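Local coordinates for extracellular invertase (Aspergillus kawachii, PDB 5XH8), which acts as a beta-fructofuranosidase with high transfructosylation activity, probably cleaving sucrose and building fructooligosaccharides such as 1-kestose, at residues T367-L372 with N548-V553; S518-K523 with L561-R566; P28-L33 with E594-A599. One frame throughout, in Å; residues are numbered along the deposited sequence.

The chain folds into the two domains of family GH32, a beta-propeller followed by a beta-sandwich, and the contacts cluster where these meet. Along the chain the segments come in the order 28-33, 367-372, 518-523, 548-553, 561-566, 594-599, so contacts 1 and 2 interleave while contact 3 brackets both. The centres of contacts 1 and 2 lie about 11 Å apart, and their strands 550-555 and 559-564 are antiparallel neighbours in one sandwich sheet; the centres of contacts 1 and 3 are about 10 Å apart, those of 2 and 3 about 20 Å. Contact 1 ties propeller to sandwich, contact 2 joins the two sandwich sheets, and contact 3 brings the chain's terminal regions together.

Contact 1: T367-L372 with N548-V553; sequences TGTLLL and NSVLEV
E552 reaches out from a strand of the C-terminal beta-sandwich and sets its carboxylate against L371 and L372 of the propeller segment 367-372, so the contact spans the domain interface of the GH32 fold. E552 has more surface buried here than any other residue, followed by L371 and V550. Its chain is extended beyond CG (chi2 -171°), which carries CD out toward L372 N. OE2 then accepts the backbone N-H of L372 through its syn lone pair, with L372 N to E552 OE2 at 2.9 Å and an N-H...O angle of 160°. That oxygen also receives H31 NE2, while OE1 pairs with R374 in a salt bridge. The buried carboxylate is therefore gripped at both oxygens, and the nearby arginine probably helps to keep it ionised.

Both leucines also touch the carboxylate with carbon. L372 CG lies 3.3 Å from E552 OE2, and L371 CB approaches E552 OE2 to 3.4 Å. Farther along its side chain, L371 CD2 comes within 3.9 Å of E552 CD, so leucine carbons flank the carboxylate beside its hydrogen bonds.

V550, two residues earlier on the sandwich strand, also points its CB toward the propeller segment. Its two methyls divide the apolar work: V550 CG1 meets L371 CD2 at 4.2 Å, and V550 CG2 meets T369. The T369 hydroxyl is turned to its own chain, T369 OG1 donating to L370 O at 2.9 Å. The methyl takes the remaining contact, T369 CG2 resting 4.0 Å from V550 CG2.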
ATOM      1  N   THR A 367     -10.377   3.372  31.925  1.00 22.78           N
ATOM      2  CA  THR A 367      -9.353   2.340  31.961  1.00 22.97           C
ATOM      3  C   THR A 367      -8.028   2.957  31.556  1.00 22.63           C
ATOM      4  O   THR A 367      -7.910   3.498  30.455  1.00 22.00           O
ATOM      5  CB  THR A 367      -9.660   1.196  30.972  1.00 22.93           C
ATOM      6  OG1 THR A 367     -10.968   0.678  31.204  1.00 23.06           O
ATOM      7  CG2 THR A 367      -8.639   0.079  31.106  1.00 23.56           C
ATOM      8  N   GLY A 368      -7.038   2.859  32.448  1.00 22.17           N
ATOM      9  CA  GLY A 368      -5.710   3.348  32.198  1.00 22.70           C
ATOM     10  C   GLY A 368      -5.444   4.815  32.525  1.00 23.06           C
ATOM     11  O   GLY A 368      -6.362   5.642  32.690  1.00 21.61           O
ATOM     12  N   THR A 369      -4.156   5.131  32.573  1.00 21.57           N
ATOM     13  CA  THR A 369      -3.696   6.498  32.702  1.00 21.89           C
ATOM     14  C   THR A 369      -2.316   6.594  32.085  1.00 21.68           C
ATOM     15  O   THR A 369      -1.671   5.564  31.867  1.00 20.98           O
ATOM     16  CB  THR A 369      -3.639   6.925  34.182  1.00 21.74           C
ATOM     17  OG1 THR A 369      -3.352   8.320  34.281  1.00 21.54           O
ATOM     18  CG2 THR A 369      -2.583   6.142  34.943  1.00 22.54           C
ATOM     19  N   LEU A 370      -1.883   7.825  31.784  1.00 21.27           N
ATOM     20  CA  LEU A 370      -0.472   8.081  31.590  1.00 22.03           C
ATOM     21  C   LEU A 370       0.114   8.386  32.955  1.00 22.80           C
ATOM     22  O   LEU A 370      -0.590   8.891  33.853  1.00 20.91           O
ATOM     23  CB  LEU A 370      -0.232   9.282  30.665  1.00 22.46           C
ATOM     24  CG  LEU A 370      -0.821   9.217  29.260  1.00 22.89           C
ATOM     25  CD1 LEU A 370      -0.237  10.319  28.376  1.00 24.74           C
ATOM     26  CD2 LEU A 370      -0.595   7.854  28.636  1.00 23.05           C
ATOM     27  N   LEU A 371       1.396   8.092  33.108  1.00 21.69           N
ATOM     28  CA  LEU A 371       2.128   8.515  34.307  1.00 23.33           C
ATOM     29  C   LEU A 371       2.515  10.002  34.220  1.00 23.86           C
ATOM     30  O   LEU A 371       2.291  10.675  33.193  1.00 22.62           O
ATOM     31  CB  LEU A 371       3.339   7.617  34.510  1.00 23.82           C
ATOM     32  CG  LEU A 371       2.984   6.128  34.639  1.00 24.24           C
ATOM     33  CD1 LEU A 371       4.251   5.323  34.908  1.00 26.60           C
ATOM     34  CD2 LEU A 371       1.963   5.898  35.742  1.00 25.44           C
ATOM     35  N   LEU A 372       3.039  10.537  35.321  1.00 24.37           N
ATOM     36  CA  LEU A 372       3.439  11.932  35.368  1.00 23.93           C
ATOM     37  C   LEU A 372       4.502  12.199  34.266  1.00 22.67           C
ATOM     38  O   LEU A 372       5.342  11.343  34.001  1.00 21.05           O
ATOM     39  CB  LEU A 372       4.074  12.272  36.729  1.00 24.62           C
ATOM     40  CG  LEU A 372       3.241  12.067  37.999  1.00 24.63           C
ATOM     41  CD1 LEU A 372       4.167  12.173  39.202  1.00 25.22           C
ATOM     42  CD2 LEU A 372       2.089  13.059  38.033  1.00 25.52           C
ATOM     43  N   ASN A 548      -4.772   8.854  44.251  1.00 26.92           N
ATOM     44  CA  ASN A 548      -5.892   7.940  44.449  1.00 26.27           C
ATOM     45  C   ASN A 548      -5.459   6.474  44.320  1.00 27.24           C
ATOM     46  O   ASN A 548      -5.063   5.884  45.327  1.00 30.43           O
ATOM     47  CB  ASN A 548      -7.102   8.331  43.587  1.00 27.15           C
ATOM     48  CG  ASN A 548      -8.433   8.022  44.270  1.00 28.28           C
ATOM     49  OD1 ASN A 548      -8.466   7.426  45.343  1.00 29.19           O
ATOM     50  ND2 ASN A 548      -9.522   8.426  43.651  1.00 26.00           N
ATOM     51  N   SER A 549      -5.538   5.874  43.131  1.00 26.10           N
ATOM     52  CA  SER A 549      -5.046   4.516  42.899  1.00 24.67           C
ATOM     53  C   SER A 549      -3.732   4.458  42.126  1.00 24.68           C
ATOM     54  O   SER A 549      -3.187   3.376  41.949  1.00 25.86           O
ATOM     55  CB  SER A 549      -6.084   3.683  42.138  1.00 26.06           C
ATOM     56  OG  SER A 549      -6.317   4.173  40.827  1.00 25.57           O
ATOM     57  N   VAL A 550      -3.220   5.586  41.646  1.00 24.05           N
ATOM     58  CA  VAL A 550      -1.970   5.573  40.905  1.00 23.04           C
ATOM     59  C   VAL A 550      -0.814   5.799  41.863  1.00 23.63           C
ATOM     60  O   VAL A 550      -0.717   6.859  42.441  1.00 24.70           O
ATOM     61  CB  VAL A 550      -1.950   6.664  39.810  1.00 22.28           C
ATOM     62  CG1 VAL A 550      -0.650   6.582  39.023  1.00 22.23           C
ATOM     63  CG2 VAL A 550      -3.144   6.511  38.899  1.00 22.71           C
ATOM     64  N   LEU A 551       0.064   4.806  42.009  1.00 25.85           N
ATOM     65  CA  LEU A 551       1.281   4.938  42.787  1.00 26.43           C
ATOM     66  C   LEU A 551       2.492   5.039  41.861  1.00 25.99           C
ATOM     67  O   LEU A 551       2.713   4.163  41.031  1.00 27.37           O
ATOM     68  CB  LEU A 551       1.473   3.726  43.734  1.00 27.02           C
ATOM     69  CG  LEU A 551       2.834   3.647  44.466  1.00 26.57           C
ATOM     70  CD1 LEU A 551       3.103   4.844  45.373  1.00 26.90           C
ATOM     71  CD2 LEU A 551       2.906   2.353  45.254  1.00 27.82           C
ATOM     72  N   GLU A 552       3.280   6.088  42.042  1.00 25.47           N
ATOM     73  CA  GLU A 552       4.580   6.215  41.406  1.00 27.05           C
ATOM     74  C   GLU A 552       5.664   6.327  42.485  1.00 27.00           C
ATOM     75  O   GLU A 552       5.606   7.195  43.364  1.00 27.67           O
ATOM     76  CB  GLU A 552       4.609   7.418  40.466  1.00 26.52           C
ATOM     77  CG  GLU A 552       3.594   7.295  39.320  1.00 26.33           C
ATOM     78  CD  GLU A 552       3.732   8.364  38.241  1.00 26.27           C
ATOM     79  OE1 GLU A 552       4.873   8.756  37.919  1.00 26.72           O
ATOM     80  OE2 GLU A 552       2.700   8.792  37.673  1.00 24.33           O
ATOM     81  N   VAL A 553       6.642   5.434  42.398  1.00 27.61           N
ATOM     82  CA  VAL A 553       7.771   5.385  43.305  1.00 26.66           C
ATOM     83  C   VAL A 553       9.030   5.818  42.546  1.00 27.98           C
ATOM     84  O   VAL A 553       9.429   5.156  41.594  1.00 26.69           O
ATOM     85  CB  VAL A 553       7.960   3.952  43.836  1.00 27.50           C
ATOM     86  CG1 VAL A 553       9.138   3.899  44.819  1.00 28.88           C
ATOM     87  CG2 VAL A 553       6.669   3.460  44.488  1.00 27.66           C
TER

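Contact 2: S518-K523 with L561-R566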
ATOM      1  N   SER A 518      -0.636  -8.931  42.833  1.00 33.63           N
ATOM      2  CA  SER A 518       0.774  -9.272  42.637  1.00 35.27           C
ATOM      3  C   SER A 518       1.699  -8.217  43.155  1.00 34.05           C
ATOM      4  O   SER A 518       1.390  -7.022  43.100  1.00 33.42           O
ATOM      5  CB  SER A 518       1.118  -9.341  41.142  1.00 37.46           C
ATOM      6  OG  SER A 518       0.333 -10.280  40.494  1.00 47.55           O
ATOM      7  N   ALA A 519       2.881  -8.667  43.546  1.00 33.02           N
ATOM      8  CA  ALA A 519       3.929  -7.789  43.998  1.00 34.02           C
ATOM      9  C   ALA A 519       4.508  -7.109  42.765  1.00 31.46           C
ATOM     10  O   ALA A 519       4.465  -7.667  41.680  1.00 33.61           O
ATOM     11  CB  ALA A 519       5.003  -8.583  44.761  1.00 32.74           C
ATOM     12  N   GLU A 520       4.989  -5.883  42.937  1.00 30.57           N
ATOM     13  CA  GLU A 520       5.715  -5.158  41.898  1.00 31.35           C
ATOM     14  C   GLU A 520       7.111  -4.990  42.455  1.00 32.89           C
ATOM     15  O   GLU A 520       7.275  -4.843  43.678  1.00 32.72           O
ATOM     16  CB  GLU A 520       5.084  -3.783  41.626  1.00 29.94           C
ATOM     17  CG  GLU A 520       3.647  -3.825  41.073  1.00 30.55           C
ATOM     18  CD  GLU A 520       3.518  -3.701  39.543  1.00 30.37           C
ATOM     19  OE1 GLU A 520       4.513  -3.890  38.820  1.00 28.45           O
ATOM     20  OE2 GLU A 520       2.389  -3.450  39.061  1.00 30.98           O
ATOM     21  N   ALA A 521       8.104  -4.996  41.574  1.00 33.72           N
ATOM     22  CA  ALA A 521       9.500  -4.878  41.985  1.00 34.63           C
ATOM     23  C   ALA A 521      10.335  -4.234  40.910  1.00 34.11           C
ATOM     24  O   ALA A 521      10.088  -4.456  39.718  1.00 34.06           O
ATOM     25  CB  ALA A 521      10.065  -6.266  42.297  1.00 34.63           C
ATOM     26  N   GLY A 522      11.329  -3.452  41.330  1.00 33.23           N
ATOM     27  CA  GLY A 522      12.416  -3.028  40.459  1.00 34.82           C
ATOM     28  C   GLY A 522      13.786  -2.971  41.134  1.00 37.32           C
ATOM     29  O   GLY A 522      13.882  -2.670  42.316  1.00 37.25           O
ATOM     30  N   LYS A 523      14.833  -3.261  40.364  1.00 39.38           N
ATOM     31  CA  LYS A 523      16.229  -3.227  40.833  1.00 39.09           C
ATOM     32  C   LYS A 523      16.719  -1.803  41.027  1.00 38.99           C
ATOM     33  O   LYS A 523      16.501  -0.936  40.164  1.00 32.70           O
ATOM     34  CB  LYS A 523      17.172  -3.872  39.819  1.00 42.16           C
ATOM     35  CG  LYS A 523      16.918  -5.342  39.564  1.00 48.48           C
ATOM     36  CD  LYS A 523      17.500  -6.220  40.653  1.00 50.53           C
ATOM     37  CE  LYS A 523      19.022  -6.181  40.668  1.00 49.62           C
ATOM     38  NZ  LYS A 523      19.528  -7.406  41.343  1.00 50.81           N
ATOM     39  N   LEU A 561       9.127   3.207  39.536  1.00 28.44           N
ATOM     40  CA  LEU A 561       8.299   2.005  39.591  1.00 28.98           C
ATOM     41  C   LEU A 561       6.854   2.433  39.889  1.00 28.62           C
ATOM     42  O   LEU A 561       6.596   3.065  40.930  1.00 27.97           O
ATOM     43  CB  LEU A 561       8.783   1.075  40.687  1.00 30.72           C
ATOM     44  CG  LEU A 561       7.921  -0.147  41.060  1.00 34.14           C
ATOM     45  CD1 LEU A 561       7.671  -1.058  39.893  1.00 35.52           C
ATOM     46  CD2 LEU A 561       8.611  -0.949  42.148  1.00 37.18           C
ATOM     47  N   SER A 562       5.925   2.094  38.996  1.00 26.39           N
ATOM     48  CA  SER A 562       4.544   2.569  39.115  1.00 26.90           C
ATOM     49  C   SER A 562       3.541   1.441  38.995  1.00 25.57           C
ATOM     50  O   SER A 562       3.755   0.479  38.262  1.00 25.78           O
ATOM     51  CB  SER A 562       4.259   3.665  38.088  1.00 27.69           C
ATOM     52  OG  SER A 562       5.329   4.583  38.040  1.00 28.27           O
ATOM     53  N   THR A 563       2.431   1.577  39.708  1.00 25.28           N
ATOM     54  CA  THR A 563       1.453   0.507  39.788  1.00 25.25           C
ATOM     55  C   THR A 563       0.103   1.029  40.240  1.00 24.13           C
ATOM     56  O   THR A 563      -0.047   2.231  40.490  1.00 23.78           O
ATOM     57  CB  THR A 563       1.950  -0.626  40.717  1.00 27.15           C
ATOM     58  OG1 THR A 563       1.054  -1.745  40.652  1.00 26.42           O
ATOM     59  CG2 THR A 563       2.062  -0.122  42.180  1.00 27.74           C
ATOM     60  N   TRP A 564      -0.874   0.117  40.314  1.00 24.83           N
ATOM     61  CA  TRP A 564      -2.228   0.403  40.784  1.00 23.97           C
ATOM     62  C   TRP A 564      -2.383   0.002  42.259  1.00 24.97           C
ATOM     63  O   TRP A 564      -2.068  -1.136  42.630  1.00 23.23           O
ATOM     64  CB  TRP A 564      -3.262  -0.352  39.940  1.00 25.61           C
ATOM     65  CG  TRP A 564      -3.287   0.087  38.515  1.00 24.71           C
ATOM     66  CD1 TRP A 564      -2.770  -0.575  37.452  1.00 26.24           C
ATOM     67  CD2 TRP A 564      -3.842   1.305  38.009  1.00 24.78           C
ATOM     68  NE1 TRP A 564      -2.957   0.164  36.298  1.00 26.49           N
ATOM     69  CE2 TRP A 564      -3.625   1.317  36.614  1.00 25.58           C
ATOM     70  CE3 TRP A 564      -4.533   2.371  38.592  1.00 24.63           C
ATOM     71  CZ2 TRP A 564      -4.042   2.376  35.793  1.00 24.48           C
ATOM     72  CZ3 TRP A 564      -4.946   3.443  37.772  1.00 25.58           C
ATOM     73  CH2 TRP A 564      -4.695   3.426  36.380  1.00 24.67           C
ATOM     74  N   VAL A 565      -2.856   0.939  43.079  1.00 25.74           N
ATOM     75  CA  VAL A 565      -3.133   0.673  44.492  1.00 27.33           C
ATOM     76  C   VAL A 565      -4.606   0.956  44.777  1.00 27.52           C
ATOM     77  O   VAL A 565      -4.983   2.040  45.178  1.00 29.46           O
ATOM     78  CB  VAL A 565      -2.161   1.410  45.446  1.00 27.64           C
ATOM     79  CG1 VAL A 565      -0.814   0.722  45.418  1.00 26.97           C
ATOM     80  CG2 VAL A 565      -2.008   2.891  45.121  1.00 28.93           C
ATOM     81  N   ARG A 566      -5.438  -0.051  44.531  1.00 25.72           N
ATOM     82  CA  ARG A 566      -6.865   0.163  44.482  1.00 26.40           C
ATOM     83  C   ARG A 566      -7.528  -0.117  45.858  1.00 27.51           C
ATOM     84  O   ARG A 566      -8.354  -1.016  45.993  1.00 27.13           O
ATOM     85  CB  ARG A 566      -7.454  -0.640  43.311  1.00 28.35           C
ATOM     86  CG  ARG A 566      -7.075  -0.008  41.958  1.00 30.21           C
ATOM     87  CD  ARG A 566      -7.879  -0.440  40.715  1.00 33.63           C
ATOM     88  NE  ARG A 566      -7.156  -1.469  40.056  1.00 35.99           N
ATOM     89  CZ  ARG A 566      -6.641  -1.507  38.826  1.00 30.43           C
ATOM     90  NH1 ARG A 566      -6.838  -0.601  37.858  1.00 31.69           N
ATOM     91  NH2 ARG A 566      -5.956  -2.599  38.563  1.00 27.70           N
TER
HETATM   92  O   HOH W   1       2.518  -1.664  36.993  1.00 23.13           O
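Strands 520-523 and 561-564 run antiparallel, with 177° between their directions and 7.7 Å between their axes, E520 lying across from T563 and G522 from L561. No backbone hydrogen bond joins them, and they belong to different sheets of the beta-sandwich, so side chains make the junction. The backbones come closer at one end: E520 CA and T563 CA are 7.4 Å apart, whereas G522 CA and L561 CA are at 6.6 Å, where the glycine presents no side chain.

E520 carries the polar half. A bend at chi2 (-97°) swings CD toward T563, and T563 OG1 donates to E520 OE2 at 2.7 Å. The hydroxyl meets the oxygen on its anti side, 32° out of the carboxylate plane. A water also donates to E520 OE2, at 2.7 Å, and to S562 O, bridging the glutamate to the opposing backbone. The other oxygen, OE1, accepts F316 N; because F316 belongs to the sodium site, E520 probably helps to position that loop from the second shell.

L561 supplies the apolar half. Its CB points toward the facing strand, and its two methyls spread over the peptide between A521 and G522 and over E520. L561 CD1 touches E520 CB, while L561 CD2 sits 3.8 Å from G522 N.

Contact 3: P28-L33 with E594-A599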
ATOM      1  N   PRO A  28      -7.487   9.268  39.390  1.00 24.58           N
ATOM      2  CA  PRO A  28      -6.522  10.279  39.784  1.00 25.20           C
ATOM      3  C   PRO A  28      -7.001  11.698  39.436  1.00 24.04           C
ATOM      4  O   PRO A  28      -7.884  11.873  38.578  1.00 25.31           O
ATOM      5  CB  PRO A  28      -5.274   9.868  39.005  1.00 25.04           C
ATOM      6  CG  PRO A  28      -5.801   9.235  37.772  1.00 25.16           C
ATOM      7  CD  PRO A  28      -7.050   8.526  38.195  1.00 26.62           C
ATOM      8  N   ARG A  29      -6.418  12.694  40.096  1.00 24.02           N
ATOM      9  CA  ARG A  29      -6.675  14.116  39.770  1.00 24.39           C
ATOM     10  C   ARG A  29      -5.518  14.876  39.116  1.00 22.98           C
ATOM     11  O   ARG A  29      -5.750  15.937  38.520  1.00 24.23           O
ATOM     12  CB  ARG A  29      -7.135  14.861  41.029  1.00 25.12           C
ATOM     13  CG  ARG A  29      -6.074  15.057  42.097  1.00 26.33           C
ATOM     14  CD  ARG A  29      -6.549  16.060  43.157  1.00 29.07           C
ATOM     15  NE  ARG A  29      -7.737  15.589  43.882  1.00 31.24           N
ATOM     16  CZ  ARG A  29      -7.907  15.552  45.213  1.00 35.34           C
ATOM     17  NH1 ARG A  29      -6.991  16.000  46.089  1.00 35.14           N
ATOM     18  NH2 ARG A  29      -9.057  15.076  45.685  1.00 35.33           N
ATOM     19  N   ALA A  30      -4.296  14.369  39.264  1.00 22.85           N
ATOM     20  CA  ALA A  30      -3.078  15.048  38.797  1.00 24.07           C
ATOM     21  C   ALA A  30      -2.378  14.326  37.617  1.00 25.10           C
ATOM     22  O   ALA A  30      -1.199  14.587  37.349  1.00 25.06           O
ATOM     23  CB  ALA A  30      -2.094  15.185  39.948  1.00 24.43           C
ATOM     24  N   HIS A  31      -3.098  13.437  36.924  1.00 25.03           N
ATOM     25  CA  HIS A  31      -2.534  12.635  35.824  1.00 24.21           C
ATOM     26  C   HIS A  31      -3.274  12.878  34.502  1.00 23.73           C
ATOM     27  O   HIS A  31      -4.444  13.269  34.481  1.00 22.86           O
ATOM     28  CB  HIS A  31      -2.604  11.144  36.173  1.00 24.49           C
ATOM     29  CG  HIS A  31      -1.504  10.683  37.069  1.00 24.91           C
ATOM     30  ND1 HIS A  31      -1.482  10.957  38.418  1.00 25.82           N
ATOM     31  CD2 HIS A  31      -0.393   9.960  36.816  1.00 24.39           C
ATOM     32  CE1 HIS A  31      -0.398  10.431  38.951  1.00 24.85           C
ATOM     33  NE2 HIS A  31       0.274   9.812  38.001  1.00 26.38           N
ATOM     34  N   VAL A  32      -2.580  12.607  33.398  1.00 22.23           N
ATOM     35  CA  VAL A  32      -3.185  12.687  32.058  1.00 22.83           C
ATOM     36  C   VAL A  32      -3.969  11.411  31.740  1.00 21.47           C
ATOM     37  O   VAL A  32      -3.406  10.323  31.659  1.00 21.51           O
ATOM     38  CB  VAL A  32      -2.115  12.955  30.946  1.00 22.35           C
ATOM     39  CG1 VAL A  32      -2.718  12.825  29.539  1.00 22.59           C
ATOM     40  CG2 VAL A  32      -1.522  14.317  31.141  1.00 22.62           C
ATOM     41  N   LEU A  33      -5.275  11.578  31.558  1.00 20.69           N
ATOM     42  CA  LEU A  33      -6.138  10.524  31.099  1.00 21.14           C
ATOM     43  C   LEU A  33      -7.371  11.189  30.465  1.00 20.74           C
ATOM     44  O   LEU A  33      -7.665  12.334  30.771  1.00 21.15           O
ATOM     45  CB  LEU A  33      -6.498   9.570  32.265  1.00 20.90           C
ATOM     46  CG  LEU A  33      -7.560   9.939  33.296  1.00 21.04           C
ATOM     47  CD1 LEU A  33      -7.765   8.761  34.250  1.00 21.62           C
ATOM     48  CD2 LEU A  33      -7.217  11.213  34.077  1.00 22.40           C
ATOM     49  N   GLU A 594      -0.051  17.054  50.970  1.00 33.92           N
ATOM     50  CA  GLU A 594      -1.371  16.462  50.803  1.00 36.18           C
ATOM     51  C   GLU A 594      -2.242  17.269  49.861  1.00 31.71           C
ATOM     52  O   GLU A 594      -2.223  18.483  49.908  1.00 29.71           O
ATOM     53  CB  GLU A 594      -2.055  16.367  52.175  1.00 39.50           C
ATOM     54  CG  GLU A 594      -3.258  15.448  52.204  1.00 44.10           C
ATOM     55  CD  GLU A 594      -3.916  15.383  53.583  1.00 47.41           C
ATOM     56  OE1 GLU A 594      -3.215  15.562  54.611  1.00 45.20           O
ATOM     57  OE2 GLU A 594      -5.140  15.140  53.624  1.00 49.27           O
ATOM     58  N   GLY A 595      -3.015  16.593  49.022  1.00 29.47           N
ATOM     59  CA  GLY A 595      -3.945  17.270  48.121  1.00 29.27           C
ATOM     60  C   GLY A 595      -3.577  17.238  46.641  1.00 29.04           C
ATOM     61  O   GLY A 595      -4.471  17.200  45.791  1.00 27.46           O
ATOM     62  N   LEU A 596      -2.281  17.262  46.335  1.00 29.73           N
ATOM     63  CA  LEU A 596      -1.779  17.371  44.944  1.00 29.21           C
ATOM     64  C   LEU A 596      -2.434  18.571  44.272  1.00 28.28           C
ATOM     65  O   LEU A 596      -2.502  19.633  44.876  1.00 29.95           O
ATOM     66  CB  LEU A 596      -1.988  16.063  44.172  1.00 27.83           C
ATOM     67  CG  LEU A 596      -1.510  14.784  44.853  1.00 28.42           C
ATOM     68  CD1 LEU A 596      -1.743  13.591  43.940  1.00 28.40           C
ATOM     69  CD2 LEU A 596      -0.049  14.861  45.287  1.00 29.26           C
ATOM     70  N   TYR A 597      -2.933  18.432  43.051  1.00 26.56           N
ATOM     71  CA  TYR A 597      -3.636  19.529  42.393  1.00 26.22           C
ATOM     72  C   TYR A 597      -4.505  18.941  41.299  1.00 26.48           C
ATOM     73  O   TYR A 597      -4.383  17.757  40.986  1.00 25.00           O
ATOM     74  CB  TYR A 597      -2.634  20.537  41.794  1.00 27.18           C
ATOM     75  CG  TYR A 597      -1.858  19.975  40.587  1.00 27.25           C
ATOM     76  CD1 TYR A 597      -0.816  19.062  40.764  1.00 26.56           C
ATOM     77  CD2 TYR A 597      -2.186  20.351  39.289  1.00 25.80           C
ATOM     78  CE1 TYR A 597      -0.124  18.529  39.670  1.00 28.17           C
ATOM     79  CE2 TYR A 597      -1.504  19.822  38.191  1.00 27.71           C
ATOM     80  CZ  TYR A 597      -0.471  18.911  38.383  1.00 27.06           C
ATOM     81  OH  TYR A 597       0.218  18.399  37.294  1.00 27.25           O
ATOM     82  N   ASP A 598      -5.362  19.777  40.715  1.00 26.35           N
ATOM     83  CA  ASP A 598      -6.246  19.390  39.622  1.00 28.16           C
ATOM     84  C   ASP A 598      -5.544  19.631  38.267  1.00 27.42           C
ATOM     85  O   ASP A 598      -5.398  20.761  37.811  1.00 25.59           O
ATOM     86  CB  ASP A 598      -7.541  20.198  39.720  1.00 28.88           C
ATOM     87  CG  ASP A 598      -8.561  19.811  38.692  1.00 33.11           C
ATOM     88  OD1 ASP A 598      -8.397  18.815  37.935  1.00 35.70           O
ATOM     89  OD2 ASP A 598      -9.587  20.529  38.634  1.00 38.50           O
ATOM     90  N   ALA A 599      -5.133  18.549  37.620  1.00 27.03           N
ATOM     91  CA  ALA A 599      -4.477  18.641  36.311  1.00 26.05           C
ATOM     92  C   ALA A 599      -5.447  18.971  35.183  1.00 25.70           C
ATOM     93  O   ALA A 599      -4.988  19.290  34.084  1.00 26.10           O
ATOM     94  CB  ALA A 599      -3.697  17.368  36.003  1.00 26.02           C
TER
HETATM   95  O   HOH W   2      -8.038  16.418  37.630  1.00 40.89           O
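Two hydrogen bonds, a small apolar cluster and close backbone packing join R29 and A30 to residues 595-599, linking a loop before the first propeller strand to the tail after the last sandwich strand.

Of the hydrogen bonds, one is between main chains: A599 N donates to R29 O at 2.8 Å, nearly straight at 169° and in the carbonyl plane. The other uses the arginine side chain. A bend at chi3 (63°) turns NE, and R29 NH1 reaches G595 O at 2.8 Å. G595 O lies almost in the guanidinium plane, while the donor is tilted 24° from the plane of that carbonyl.

Apolar contacts centre on A30. Its methyl meets the tyrosine ring obliquely, A30 CB to Y597 CE1 being 3.9 Å, and more distantly L596, with A30 CB to L596 CD1 at 4.3 Å. From the tail, A599 CB packs on A30 CA at 3.7 Å.

Packing against polar backbone is separate: R29 CG lies 3.4 Å from Y597 O.

Around this junction, D547 at the end of strand 534-547 receives R29 N, A30 N and H31 ND1, fixing the loop to the sandwich. The Y597 hydroxyl bonds to A74 O. Helix 420-426, between the last propeller strand and the first sandwich strand, packs against both A30 and Y597, while V32 pairs by backbone with L370 of strand 366-385.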